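Local coordinates for protein nicotinate-nucleotide pyrophosphorylase (Pyrococcus furiosus, PDB 2I14) that probably joins nicotinate to phosphoribosyl pyrophosphate, with ATP hydrolysis, to make nicotinate mononucleotide for NAD+ biosynthesis, and binds zinc, at residues K42-V48 with L308-E314; K270-G275 with V288-G293; R327-Y331 with V341-L347. All coordinates share one frame; numbering follows the deposited sequence.

Interaction 1. Residues K42-V48 with L308-E314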
ATOM      1  N   LYS A  42      48.149  25.167  -8.073  1.00 86.01           N
ATOM      2  CA  LYS A  42      48.472  24.234  -7.000  1.00 84.30           C
ATOM      3  C   LYS A  42      48.040  22.799  -7.312  1.00 83.01           C
ATOM      4  O   LYS A  42      47.063  22.566  -8.029  1.00 82.90           O
ATOM      5  CB  LYS A  42      47.854  24.693  -5.679  1.00 83.65           C
ATOM      6  CG  LYS A  42      46.366  24.934  -5.724  1.00 82.90           C
ATOM      7  CD  LYS A  42      45.811  25.107  -4.315  1.00 82.63           C
ATOM      8  CE  LYS A  42      46.437  26.289  -3.588  1.00 81.23           C
ATOM      9  NZ  LYS A  42      45.949  26.374  -2.186  1.00 79.80           N
ATOM     10  N   LYS A  43      48.791  21.847  -6.762  1.00 81.57           N
ATOM     11  CA  LYS A  43      48.543  20.421  -6.964  1.00 79.59           C
ATOM     12  C   LYS A  43      47.388  19.914  -6.105  1.00 77.75           C
ATOM     13  O   LYS A  43      47.318  20.186  -4.901  1.00 77.57           O
ATOM     14  CB  LYS A  43      49.814  19.615  -6.644  1.00 80.04           C
ATOM     15  CG  LYS A  43      50.476  18.888  -7.833  1.00 81.54           C
ATOM     16  CD  LYS A  43      51.014  19.840  -8.914  1.00 82.45           C
ATOM     17  CE  LYS A  43      52.174  19.218  -9.718  1.00 83.22           C
ATOM     18  NZ  LYS A  43      51.863  17.913 -10.403  1.00 83.01           N
ATOM     19  N   VAL A  44      46.482  19.173  -6.740  1.00 75.35           N
ATOM     20  CA  VAL A  44      45.325  18.608  -6.064  1.00 72.11           C
ATOM     21  C   VAL A  44      45.067  17.194  -6.562  1.00 71.06           C
ATOM     22  O   VAL A  44      45.444  16.831  -7.679  1.00 70.37           O
ATOM     23  CB  VAL A  44      44.042  19.429  -6.326  1.00 71.54           C
ATOM     24  CG1 VAL A  44      44.152  20.801  -5.680  1.00 71.72           C
ATOM     25  CG2 VAL A  44      43.805  19.553  -7.834  1.00 70.55           C
ATOM     26  N   LEU A  45      44.429  16.396  -5.714  1.00 69.43           N
ATOM     27  CA  LEU A  45      44.073  15.035  -6.066  1.00 67.05           C
ATOM     28  C   LEU A  45      42.554  14.979  -6.045  1.00 66.11           C
ATOM     29  O   LEU A  45      41.925  15.240  -5.017  1.00 66.65           O
ATOM     30  CB  LEU A  45      44.645  14.040  -5.055  1.00 66.96           C
ATOM     31  CG  LEU A  45      44.337  12.556  -5.318  1.00 65.89           C
ATOM     32  CD1 LEU A  45      44.783  12.173  -6.710  1.00 64.26           C
ATOM     33  CD2 LEU A  45      45.028  11.693  -4.275  1.00 63.64           C
ATOM     34  N   ALA A  46      41.967  14.669  -7.194  1.00 64.33           N
ATOM     35  CA  ALA A  46      40.521  14.577  -7.299  1.00 62.38           C
ATOM     36  C   ALA A  46      40.096  13.104  -7.364  1.00 60.77           C
ATOM     37  O   ALA A  46      40.803  12.251  -7.906  1.00 59.22           O
ATOM     38  CB  ALA A  46      40.027  15.350  -8.531  1.00 61.65           C
ATOM     39  N   ASP A  47      38.934  12.828  -6.782  1.00 59.45           N
ATOM     40  CA  ASP A  47      38.355  11.497  -6.718  1.00 57.22           C
ATOM     41  C   ASP A  47      37.094  11.423  -7.567  1.00 55.60           C
ATOM     42  O   ASP A  47      36.386  12.421  -7.748  1.00 55.88           O
ATOM     43  CB  ASP A  47      37.958  11.188  -5.271  1.00 60.40           C
ATOM     44  CG  ASP A  47      38.803  10.099  -4.638  1.00 62.64           C
ATOM     45  OD1 ASP A  47      39.853   9.754  -5.228  1.00 64.70           O
ATOM     46  OD2 ASP A  47      38.422   9.601  -3.543  1.00 61.73           O
ATOM     47  N   VAL A  48      36.814  10.235  -8.090  1.00 52.84           N
ATOM     48  CA  VAL A  48      35.603  10.019  -8.862  1.00 49.41           C
ATOM     49  C   VAL A  48      34.838   8.888  -8.180  1.00 48.46           C
ATOM     50  O   VAL A  48      35.339   7.763  -8.069  1.00 47.93           O
ATOM     51  CB  VAL A  48      35.907   9.645 -10.306  1.00 47.03           C
ATOM     52  CG1 VAL A  48      34.631   9.252 -11.000  1.00 48.14           C
ATOM     53  CG2 VAL A  48      36.511  10.828 -11.022  1.00 47.67           C
ATOM     54  N   LEU A 308      33.265  14.154  -9.694  1.00 55.59           N
ATOM     55  CA  LEU A 308      34.693  14.406  -9.508  1.00 57.10           C
ATOM     56  C   LEU A 308      34.869  15.409  -8.363  1.00 58.67           C
ATOM     57  O   LEU A 308      34.465  16.571  -8.471  1.00 58.96           O
ATOM     58  CB  LEU A 308      35.291  14.978 -10.804  1.00 57.01           C
ATOM     59  CG  LEU A 308      36.786  15.316 -10.854  1.00 57.58           C
ATOM     60  CD1 LEU A 308      37.116  16.565 -10.035  1.00 57.38           C
ATOM     61  CD2 LEU A 308      37.566  14.120 -10.338  1.00 57.68           C
ATOM     62  N   ASP A 309      35.472  14.970  -7.265  1.00 60.37           N
ATOM     63  CA  ASP A 309      35.677  15.862  -6.124  1.00 62.04           C
ATOM     64  C   ASP A 309      37.091  15.835  -5.555  1.00 62.63           C
ATOM     65  O   ASP A 309      37.608  14.772  -5.215  1.00 60.84           O
ATOM     66  CB  ASP A 309      34.715  15.513  -4.990  1.00 62.81           C
ATOM     67  CG  ASP A 309      33.284  15.392  -5.454  1.00 64.58           C
ATOM     68  OD1 ASP A 309      32.837  16.224  -6.272  1.00 66.14           O
ATOM     69  OD2 ASP A 309      32.595  14.466  -4.984  1.00 65.51           O
ATOM     70  N   ILE A 310      37.707  17.012  -5.436  1.00 64.63           N
ATOM     71  CA  ILE A 310      39.054  17.108  -4.869  1.00 65.13           C
ATOM     72  C   ILE A 310      39.011  16.693  -3.398  1.00 65.02           C
ATOM     73  O   ILE A 310      38.321  17.296  -2.582  1.00 63.89           O
ATOM     74  CB  ILE A 310      39.622  18.536  -5.021  1.00 64.09           C
ATOM     75  CG1 ILE A 310      38.506  19.560  -4.868  1.00 64.37           C
ATOM     76  CG2 ILE A 310      40.250  18.697  -6.391  1.00 63.95           C
ATOM     77  CD1 ILE A 310      38.898  20.940  -5.344  1.00 66.80           C
ATOM     78  N   VAL A 311      39.736  15.627  -3.086  1.00 66.64           N
ATOM     79  CA  VAL A 311      39.792  15.079  -1.738  1.00 68.63           C
ATOM     80  C   VAL A 311      41.119  15.390  -1.049  1.00 70.84           C
ATOM     81  O   VAL A 311      41.320  15.050   0.116  1.00 70.14           O
ATOM     82  CB  VAL A 311      39.617  13.561  -1.768  1.00 67.72           C
ATOM     83  CG1 VAL A 311      38.346  13.201  -2.514  1.00 67.55           C
ATOM     84  CG2 VAL A 311      40.811  12.930  -2.437  1.00 67.58           C
ATOM     85  N   GLU A 312      42.025  16.033  -1.781  1.00 73.67           N
ATOM     86  CA  GLU A 312      43.324  16.396  -1.235  1.00 76.02           C
ATOM     87  C   GLU A 312      43.966  17.514  -2.055  1.00 77.40           C
ATOM     88  O   GLU A 312      43.986  17.463  -3.287  1.00 77.61           O
ATOM     89  CB  GLU A 312      44.241  15.173  -1.208  1.00 77.40           C
ATOM     90  CG  GLU A 312      45.394  15.289  -0.216  1.00 78.91           C
ATOM     91  CD  GLU A 312      46.240  14.028  -0.136  1.00 79.86           C
ATOM     92  OE1 GLU A 312      46.886  13.683  -1.153  1.00 80.23           O
ATOM     93  OE2 GLU A 312      46.254  13.386   0.940  1.00 79.51           O
ATOM     94  N   VAL A 313      44.478  18.527  -1.358  1.00 78.36           N
ATOM     95  CA  VAL A 313      45.129  19.663  -2.000  1.00 79.55           C
ATOM     96  C   VAL A 313      46.505  19.878  -1.374  1.00 80.25           C
ATOM     97  O   VAL A 313      46.609  20.216  -0.195  1.00 80.40           O
ATOM     98  CB  VAL A 313      44.298  20.948  -1.826  1.00 79.51           C
ATOM     99  CG1 VAL A 313      44.878  22.069  -2.685  1.00 79.79           C
ATOM    100  CG2 VAL A 313      42.856  20.679  -2.197  1.00 79.88           C
ATOM    101  N   GLU A 314      47.554  19.679  -2.166  1.00 81.22           N
ATOM    102  CA  GLU A 314      48.931  19.836  -1.695  1.00 81.92           C
ATOM    103  C   GLU A 314      49.236  18.899  -0.524  1.00 81.77           C
ATOM    104  O   GLU A 314      49.705  19.333   0.529  1.00 81.67           O
ATOM    105  CB  GLU A 314      49.192  21.283  -1.272  1.00 82.98           C
ATOM    106  CG  GLU A 314      50.305  21.966  -2.042  1.00 84.67           C
ATOM    107  CD  GLU A 314      49.796  23.068  -2.960  1.00 86.21           C
ATOM    108  OE1 GLU A 314      49.250  24.073  -2.442  1.00 85.78           O
ATOM    109  OE2 GLU A 314      49.945  22.929  -4.197  1.00 86.85           O
TER
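A classic beta bulge, with Val311 and Glu312 both facing Leu45, marks the antiparallel pairing of strands 43-48 and 308-313, neighbours in the large antiparallel sheet although some 260 residues separate them in sequence. Leu45 N gives a nearly straight bond (172°) to Glu312 O at 2.7 Å. Leu45 O accepts Val311 N at 2.9 Å and is also reached weakly by Glu312 N. The bulge shifts the register by one residue, and Ala46 therefore faces Ile310. Beyond it Asp47 and Asp309 exchange two backbone hydrogen bonds.

One face of the pair is apolar. Val44 and Val313 run alongside each other, CG1 against CG1. Leu308 CG lies opposite its own backbone N (chi1 -180°), which sets both methyls on Ala46 CB, CD1 at 3.5 Å. The same Leu308 CD2 touches Val48 CG2, the two side chains meeting at about a right angle. Helices 101-104 and 108-131 pack on this face, and Ile188 of the second subunit rests on Ile310 and Val313.

On the other side Val311 comes across Asp47, its CG1 lying 3.4 Å from Asp47 CB; the carboxylate of Asp47 is tied through OD1 to Gln96. The strand end is closed by Glu314, whose backbone adopts a left-handed conformation. Its N bonds to Lys43 O at 2.8 Å, and its side chain crosses that of Lys42. Lys42 NZ bonds to Thr189 O of the second subunit and stays 4.0 Å from Glu314 OE1, too far for a salt bridge. Glu314 OE2 accepts Lys43 N at 3.0 Å on its anti side, 33° out of the carboxylate plane.

Interaction 2. Residues K270-G275 with V288-G293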
ATOM      1  N   LYS A 270      14.289 -23.469 -31.181  1.00 62.21           N
ATOM      2  CA  LYS A 270      14.344 -22.798 -29.897  1.00 60.13           C
ATOM      3  C   LYS A 270      13.434 -21.570 -29.865  1.00 59.24           C
ATOM      4  O   LYS A 270      12.941 -21.106 -30.895  1.00 58.89           O
ATOM      5  CB  LYS A 270      15.774 -22.371 -29.618  1.00 60.52           C
ATOM      6  CG  LYS A 270      16.794 -23.495 -29.666  1.00 61.02           C
ATOM      7  CD  LYS A 270      18.208 -22.921 -29.628  1.00 61.82           C
ATOM      8  CE  LYS A 270      19.250 -23.994 -29.464  1.00 62.48           C
ATOM      9  NZ  LYS A 270      19.060 -24.716 -28.182  1.00 64.55           N
ATOM     10  N   ILE A 271      13.217 -21.049 -28.663  1.00 57.91           N
ATOM     11  CA  ILE A 271      12.379 -19.876 -28.482  1.00 56.76           C
ATOM     12  C   ILE A 271      13.232 -18.662 -28.165  1.00 55.60           C
ATOM     13  O   ILE A 271      13.847 -18.582 -27.103  1.00 55.59           O
ATOM     14  CB  ILE A 271      11.379 -20.070 -27.335  1.00 57.31           C
ATOM     15  CG1 ILE A 271      10.576 -21.358 -27.555  1.00 57.84           C
ATOM     16  CG2 ILE A 271      10.435 -18.876 -27.270  1.00 56.52           C
ATOM     17  CD1 ILE A 271       9.690 -21.336 -28.788  1.00 57.90           C
ATOM     18  N   PHE A 272      13.268 -17.726 -29.104  1.00 54.21           N
ATOM     19  CA  PHE A 272      14.026 -16.503 -28.950  1.00 53.30           C
ATOM     20  C   PHE A 272      13.015 -15.370 -28.766  1.00 52.75           C
ATOM     21  O   PHE A 272      12.095 -15.216 -29.577  1.00 52.15           O
ATOM     22  CB  PHE A 272      14.869 -16.278 -30.195  1.00 55.02           C
ATOM     23  CG  PHE A 272      15.799 -15.107 -30.093  1.00 57.91           C
ATOM     24  CD1 PHE A 272      15.312 -13.799 -30.135  1.00 57.54           C
ATOM     25  CD2 PHE A 272      17.167 -15.307 -29.949  1.00 57.75           C
ATOM     26  CE1 PHE A 272      16.176 -12.712 -30.035  1.00 57.24           C
ATOM     27  CE2 PHE A 272      18.042 -14.224 -29.845  1.00 57.82           C
ATOM     28  CZ  PHE A 272      17.548 -12.926 -29.889  1.00 57.67           C
ATOM     29  N   VAL A 273      13.163 -14.600 -27.688  1.00 51.67           N
ATOM     30  CA  VAL A 273      12.236 -13.499 -27.424  1.00 49.58           C
ATOM     31  C   VAL A 273      12.916 -12.147 -27.270  1.00 47.56           C
ATOM     32  O   VAL A 273      14.083 -12.040 -26.890  1.00 45.65           O
ATOM     33  CB  VAL A 273      11.379 -13.742 -26.150  1.00 49.80           C
ATOM     34  CG1 VAL A 273      10.699 -15.089 -26.221  1.00 47.61           C
ATOM     35  CG2 VAL A 273      12.246 -13.613 -24.905  1.00 49.77           C
ATOM     36  N   SER A 274      12.160 -11.113 -27.584  1.00 46.04           N
ATOM     37  CA  SER A 274      12.655  -9.772 -27.473  1.00 47.57           C
ATOM     38  C   SER A 274      11.415  -8.890 -27.410  1.00 48.11           C
ATOM     39  O   SER A 274      10.328  -9.305 -27.816  1.00 46.48           O
ATOM     40  CB  SER A 274      13.499  -9.425 -28.697  1.00 47.96           C
ATOM     41  OG  SER A 274      12.674  -9.283 -29.842  1.00 50.47           O
ATOM     42  N   GLY A 275      11.569  -7.680 -26.883  1.00 48.71           N
ATOM     43  CA  GLY A 275      10.431  -6.794 -26.810  1.00 48.78           C
ATOM     44  C   GLY A 275      10.161  -6.289 -25.416  1.00 48.42           C
ATOM     45  O   GLY A 275       9.651  -7.018 -24.565  1.00 46.59           O
ATOM     46  N   VAL A 288      11.916 -20.888 -19.892  1.00 51.72           N
ATOM     47  CA  VAL A 288      11.114 -21.343 -21.008  1.00 50.92           C
ATOM     48  C   VAL A 288      11.558 -20.657 -22.295  1.00 50.79           C
ATOM     49  O   VAL A 288      10.981 -20.861 -23.357  1.00 50.98           O
ATOM     50  CB  VAL A 288       9.625 -21.066 -20.719  1.00 51.55           C
ATOM     51  CG1 VAL A 288       8.768 -21.380 -21.930  1.00 51.83           C
ATOM     52  CG2 VAL A 288       9.177 -21.902 -19.533  1.00 49.91           C
ATOM     53  N   VAL A 289      12.599 -19.843 -22.196  1.00 49.95           N
ATOM     54  CA  VAL A 289      13.106 -19.144 -23.364  1.00 49.94           C
ATOM     55  C   VAL A 289      14.576 -19.490 -23.535  1.00 50.96           C
ATOM     56  O   VAL A 289      15.298 -19.715 -22.558  1.00 50.44           O
ATOM     57  CB  VAL A 289      12.920 -17.621 -23.229  1.00 48.87           C
ATOM     58  CG1 VAL A 289      11.446 -17.280 -23.280  1.00 47.11           C
ATOM     59  CG2 VAL A 289      13.494 -17.149 -21.926  1.00 47.06           C
ATOM     60  N   ASP A 290      15.011 -19.533 -24.788  1.00 51.30           N
ATOM     61  CA  ASP A 290      16.376 -19.894 -25.095  1.00 52.05           C
ATOM     62  C   ASP A 290      17.348 -18.732 -25.142  1.00 51.91           C
ATOM     63  O   ASP A 290      18.459 -18.833 -24.610  1.00 51.00           O
ATOM     64  CB  ASP A 290      16.411 -20.669 -26.415  1.00 54.37           C
ATOM     65  CG  ASP A 290      15.851 -22.075 -26.275  1.00 56.83           C
ATOM     66  OD1 ASP A 290      14.608 -22.249 -26.297  1.00 58.50           O
ATOM     67  OD2 ASP A 290      16.670 -23.011 -26.123  1.00 58.88           O
ATOM     68  N   ALA A 291      16.937 -17.638 -25.786  1.00 51.84           N
ATOM     69  CA  ALA A 291      17.782 -16.454 -25.904  1.00 50.02           C
ATOM     70  C   ALA A 291      16.963 -15.183 -25.852  1.00 49.60           C
ATOM     71  O   ALA A 291      15.836 -15.129 -26.359  1.00 48.59           O
ATOM     72  CB  ALA A 291      18.568 -16.505 -27.182  1.00 50.59           C
ATOM     73  N   PHE A 292      17.555 -14.153 -25.250  1.00 49.01           N
ATOM     74  CA  PHE A 292      16.887 -12.862 -25.094  1.00 47.16           C
ATOM     75  C   PHE A 292      17.406 -11.729 -25.958  1.00 45.81           C
ATOM     76  O   PHE A 292      18.616 -11.587 -26.162  1.00 45.77           O
ATOM     77  CB  PHE A 292      16.980 -12.386 -23.650  1.00 46.38           C
ATOM     78  CG  PHE A 292      16.359 -13.306 -22.659  1.00 45.48           C
ATOM     79  CD1 PHE A 292      17.104 -14.303 -22.066  1.00 45.44           C
ATOM     80  CD2 PHE A 292      15.039 -13.141 -22.276  1.00 46.25           C
ATOM     81  CE1 PHE A 292      16.551 -15.124 -21.095  1.00 45.01           C
ATOM     82  CE2 PHE A 292      14.481 -13.958 -21.307  1.00 47.46           C
ATOM     83  CZ  PHE A 292      15.248 -14.953 -20.715  1.00 45.67           C
ATOM     84  N   GLY A 293      16.468 -10.915 -26.438  1.00 44.61           N
ATOM     85  CA  GLY A 293      16.791  -9.742 -27.237  1.00 42.44           C
ATOM     86  C   GLY A 293      16.358  -8.537 -26.404  1.00 41.49           C
ATOM     87  O   GLY A 293      15.160  -8.252 -26.266  1.00 42.54           O
TER
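The Lys270 side chain crosses that of Asp290. Lys270 CB sits 3.4 Å from Asp290 CG; Lys270 CG and CD then pass Asp290 OD2, and a bend at chi4 (-62°) brings Lys270 NZ back to OD2 at 3.6 Å in a salt bridge. The other oxygen, Asp290 OD1, accepts Ile271 N at 3.0 Å in an almost straight bond (176°) that comes from above the carboxylate plane. Asp290 N returns a bond to Ile271 O.

From here the two strands run parallel within a beta-alpha-beta unit of the alpha/beta barrel, helix 279-283 lying between them in sequence. Val273 N bonds to Ala291 O, and Gly293 N to Val273 O. With CG swung away from its own backbone N (chi1 -174°), the Phe272 ring reaches Ala291: CD2 touches the Ala291 CB methyl, and Ala291 O lies over one face, 3.7 Å above the plane and toward the rim. On the opposite side of the sheet Val273 CG1 meets Val289 CG1, and CG2 meets the Phe292 ring. At the strand's C-terminal end Ser274 and Gly275 touch the bound phosphoribosyl pyrophosphate analogue, while a CB on Gly293 would run into Ser274 CB.

Interaction 3. Residues R327-Y331 with V341-L347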
ATOM      1  N   ARG A 327      43.714  10.882   0.049  1.00 75.19           N
ATOM      2  CA  ARG A 327      44.151  10.000  -1.037  1.00 75.86           C
ATOM      3  C   ARG A 327      44.009   8.567  -0.552  1.00 75.78           C
ATOM      4  O   ARG A 327      44.620   8.192   0.446  1.00 75.25           O
ATOM      5  CB  ARG A 327      45.618  10.258  -1.387  1.00 75.74           C
ATOM      6  CG  ARG A 327      46.287   9.117  -2.155  1.00 74.80           C
ATOM      7  CD  ARG A 327      47.806   9.266  -2.166  1.00 74.58           C
ATOM      8  NE  ARG A 327      48.233  10.389  -2.995  1.00 74.01           N
ATOM      9  CZ  ARG A 327      48.204  10.390  -4.323  1.00 73.53           C
ATOM     10  NH1 ARG A 327      47.776   9.321  -4.984  1.00 73.15           N
ATOM     11  NH2 ARG A 327      48.581  11.469  -4.989  1.00 73.19           N
ATOM     12  N   LYS A 328      43.218   7.757  -1.246  1.00 76.07           N
ATOM     13  CA  LYS A 328      43.035   6.391  -0.789  1.00 76.33           C
ATOM     14  C   LYS A 328      43.086   5.278  -1.821  1.00 75.18           C
ATOM     15  O   LYS A 328      43.186   5.517  -3.025  1.00 74.87           O
ATOM     16  CB  LYS A 328      41.734   6.294   0.003  1.00 78.64           C
ATOM     17  CG  LYS A 328      41.854   6.844   1.424  1.00 83.08           C
ATOM     18  CD  LYS A 328      42.041   8.369   1.472  1.00 85.76           C
ATOM     19  CE  LYS A 328      42.774   8.854   2.748  1.00 86.99           C
ATOM     20  NZ  LYS A 328      44.246   8.560   2.786  1.00 86.09           N
ATOM     21  N   GLN A 329      43.026   4.051  -1.312  1.00 73.76           N
ATOM     22  CA  GLN A 329      43.061   2.852  -2.138  1.00 72.55           C
ATOM     23  C   GLN A 329      41.963   1.896  -1.711  1.00 71.01           C
ATOM     24  O   GLN A 329      41.519   1.921  -0.566  1.00 70.54           O
ATOM     25  CB  GLN A 329      44.417   2.146  -2.004  1.00 73.46           C
ATOM     26  CG  GLN A 329      45.278   2.184  -3.269  1.00 72.99           C
ATOM     27  CD  GLN A 329      44.751   1.279  -4.360  1.00 71.64           C
ATOM     28  OE1 GLN A 329      43.582   1.334  -4.720  1.00 71.79           O
ATOM     29  NE2 GLN A 329      45.618   0.445  -4.896  1.00 72.10           N
ATOM     30  N   VAL A 330      41.531   1.056  -2.646  1.00 69.88           N
ATOM     31  CA  VAL A 330      40.493   0.069  -2.396  1.00 68.71           C
ATOM     32  C   VAL A 330      41.075  -1.326  -2.569  1.00 67.70           C
ATOM     33  O   VAL A 330      41.540  -1.682  -3.649  1.00 66.28           O
ATOM     34  CB  VAL A 330      39.304   0.233  -3.378  1.00 69.43           C
ATOM     35  CG1 VAL A 330      38.621   1.562  -3.164  1.00 70.53           C
ATOM     36  CG2 VAL A 330      39.788   0.161  -4.790  1.00 70.02           C
ATOM     37  N   TYR A 331      41.054  -2.116  -1.501  1.00 68.11           N
ATOM     38  CA  TYR A 331      41.583  -3.478  -1.551  1.00 68.92           C
ATOM     39  C   TYR A 331      40.471  -4.503  -1.692  1.00 68.35           C
ATOM     40  O   TYR A 331      39.488  -4.476  -0.962  1.00 68.03           O
ATOM     41  CB  TYR A 331      42.443  -3.783  -0.314  1.00 69.93           C
ATOM     42  CG  TYR A 331      43.692  -2.930  -0.257  1.00 72.30           C
ATOM     43  CD1 TYR A 331      43.639  -1.612   0.193  1.00 73.56           C
ATOM     44  CD2 TYR A 331      44.911  -3.411  -0.731  1.00 72.93           C
ATOM     45  CE1 TYR A 331      44.761  -0.788   0.168  1.00 74.68           C
ATOM     46  CE2 TYR A 331      46.044  -2.593  -0.760  1.00 74.49           C
ATOM     47  CZ  TYR A 331      45.960  -1.282  -0.308  1.00 74.88           C
ATOM     48  OH  TYR A 331      47.070  -0.463  -0.323  1.00 74.53           O
ATOM     49  N   VAL A 341      40.532   2.116   2.202  1.00 60.63           N
ATOM     50  CA  VAL A 341      41.369   2.587   3.299  1.00 61.36           C
ATOM     51  C   VAL A 341      42.266   3.697   2.817  1.00 62.16           C
ATOM     52  O   VAL A 341      42.436   3.894   1.613  1.00 60.75           O
ATOM     53  CB  VAL A 341      42.270   1.460   3.871  1.00 61.38           C
ATOM     54  CG1 VAL A 341      41.436   0.456   4.655  1.00 61.22           C
ATOM     55  CG2 VAL A 341      43.009   0.765   2.741  1.00 59.53           C
ATOM     56  N   PRO A 342      42.838   4.455   3.758  1.00 63.94           N
ATOM     57  CA  PRO A 342      43.736   5.560   3.431  1.00 67.00           C
ATOM     58  C   PRO A 342      45.014   5.011   2.794  1.00 69.54           C
ATOM     59  O   PRO A 342      45.495   3.950   3.190  1.00 69.38           O
ATOM     60  CB  PRO A 342      43.991   6.202   4.794  1.00 66.56           C
ATOM     61  CG  PRO A 342      42.728   5.921   5.533  1.00 64.42           C
ATOM     62  CD  PRO A 342      42.489   4.480   5.186  1.00 63.75           C
ATOM     63  N   ALA A 343      45.557   5.722   1.809  1.00 72.78           N
ATOM     64  CA  ALA A 343      46.784   5.289   1.140  1.00 76.43           C
ATOM     65  C   ALA A 343      47.970   5.220   2.116  1.00 79.29           C
ATOM     66  O   ALA A 343      48.933   4.478   1.887  1.00 78.99           O
ATOM     67  CB  ALA A 343      47.111   6.236  -0.015  1.00 76.06           C
ATOM     68  N   ASN A 344      47.884   5.998   3.199  1.00 82.42           N
ATOM     69  CA  ASN A 344      48.918   6.051   4.236  1.00 84.83           C
ATOM     70  C   ASN A 344      49.087   4.698   4.932  1.00 86.29           C
ATOM     71  O   ASN A 344      49.969   4.529   5.767  1.00 86.68           O
ATOM     72  CB  ASN A 344      48.559   7.115   5.288  1.00 85.55           C
ATOM     73  CG  ASN A 344      48.432   8.524   4.697  1.00 86.60           C
ATOM     74  OD1 ASN A 344      47.564   8.792   3.855  1.00 86.04           O
ATOM     75  ND2 ASN A 344      49.300   9.432   5.146  1.00 86.04           N
ATOM     76  N   LYS A 345      48.225   3.746   4.591  1.00 88.31           N
ATOM     77  CA  LYS A 345      48.263   2.409   5.174  1.00 90.67           C
ATOM     78  C   LYS A 345      48.164   1.390   4.045  1.00 91.71           C
ATOM     79  O   LYS A 345      47.756   1.728   2.934  1.00 91.88           O
ATOM     80  CB  LYS A 345      47.096   2.217   6.153  1.00 92.01           C
ATOM     81  CG  LYS A 345      47.102   3.163   7.366  1.00 93.99           C
ATOM     82  CD  LYS A 345      46.775   4.617   6.994  1.00 94.29           C
ATOM     83  CE  LYS A 345      46.858   5.547   8.203  1.00 94.49           C
ATOM     84  NZ  LYS A 345      46.613   6.974   7.842  1.00 93.52           N
ATOM     85  N   LYS A 346      48.529   0.143   4.322  1.00 93.02           N
ATOM     86  CA  LYS A 346      48.483  -0.890   3.291  1.00 94.56           C
ATOM     87  C   LYS A 346      47.990  -2.235   3.811  1.00 95.42           C
ATOM     88  O   LYS A 346      48.523  -2.777   4.782  1.00 95.37           O
ATOM     89  CB  LYS A 346      49.870  -1.044   2.653  1.00 94.91           C
ATOM     90  CG  LYS A 346      50.426   0.270   2.096  1.00 94.40           C
ATOM     91  CD  LYS A 346      51.790   0.117   1.460  1.00 93.13           C
ATOM     92  CE  LYS A 346      52.345   1.478   1.087  1.00 93.18           C
ATOM     93  NZ  LYS A 346      51.438   2.228   0.175  1.00 92.08           N
ATOM     94  N   LEU A 347      46.964  -2.762   3.148  1.00 96.29           N
ATOM     95  CA  LEU A 347      46.364  -4.043   3.513  1.00 97.28           C
ATOM     96  C   LEU A 347      47.066  -5.216   2.856  1.00 98.34           C
ATOM     97  O   LEU A 347      47.734  -5.065   1.833  1.00 98.99           O
ATOM     98  CB  LEU A 347      44.893  -4.072   3.101  1.00 96.64           C
ATOM     99  CG  LEU A 347      43.851  -3.545   4.075  1.00 95.71           C
ATOM    100  CD1 LEU A 347      42.587  -3.197   3.319  1.00 95.98           C
ATOM    101  CD2 LEU A 347      43.586  -4.589   5.141  1.00 95.09           C
TER
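The Tyr331 ring lies against Leu347 and Val341, each meeting it differently. Leu347 CB stands over one ring face, 3.9 Å from the centroid and 18° off the normal, a CH-pi contact; Leu347 CD1 reaches back to Tyr331 CB and CD1. Val341 comes crosswise to the tyrosine, its CG2 resting 3.5 Å from both CD1 and CE1. That methyl occupies the position between the Val341 backbone N and carbonyl carbon (chi1 of CG1 -72°). An alanine in place of Tyr331 is likely to leave Leu347 CB without its ring face and to open a gap beside Val341 CG2.

Two residues earlier in the strand, Gln329 and Val341 form a hydrogen-bonded pair: Gln329 N to Val341 O at 3.0 Å and Val341 N to Gln329 O at 2.9 Å, both nearly straight. The Lys328 chain lies against Pro342, and Trp259 of the third subunit packs on both residues. Ala343 N bonds to Arg327 O at 3.0 Å. The Arg327 chain runs past Ala343, CG at 3.7 Å from its CB, and carries the guanidinium on to a salt bridge between NH2 and Glu98.

Pro342 to Lys345 make a type I turn that leads the chain back toward the tyrosine. Strands 328-333 and 338-342 form a beta hairpin whose far end carries Cys333 and His337, which bind a zinc ion together with Cys350 and Cys353.

How the interactions relate
Interactions 1 and 3 are neighbours on the large antiparallel sheet, their centres about 16 Å apart; they touch where Arg327 CB packs on Leu45 CD2 at 3.3 Å. Interaction 2 lies in the alpha/beta barrel on the opposite side of the chain's centre, its nearest atoms about 30 Å from interaction 1 and about 32 Å from interaction 3. In sequence it is nested inside the loop that interaction 1 closes. Interactions 1 and 2 each come near a bound phosphoribosyl pyrophosphate analogue: the Ser274 side chain is about 4 Å from one molecule, the Asp309 side chain about 5 Å from another. Interaction 3 approaches the four-ligand zinc site, the Tyr331 side chain about 10 Å from the zinc ion.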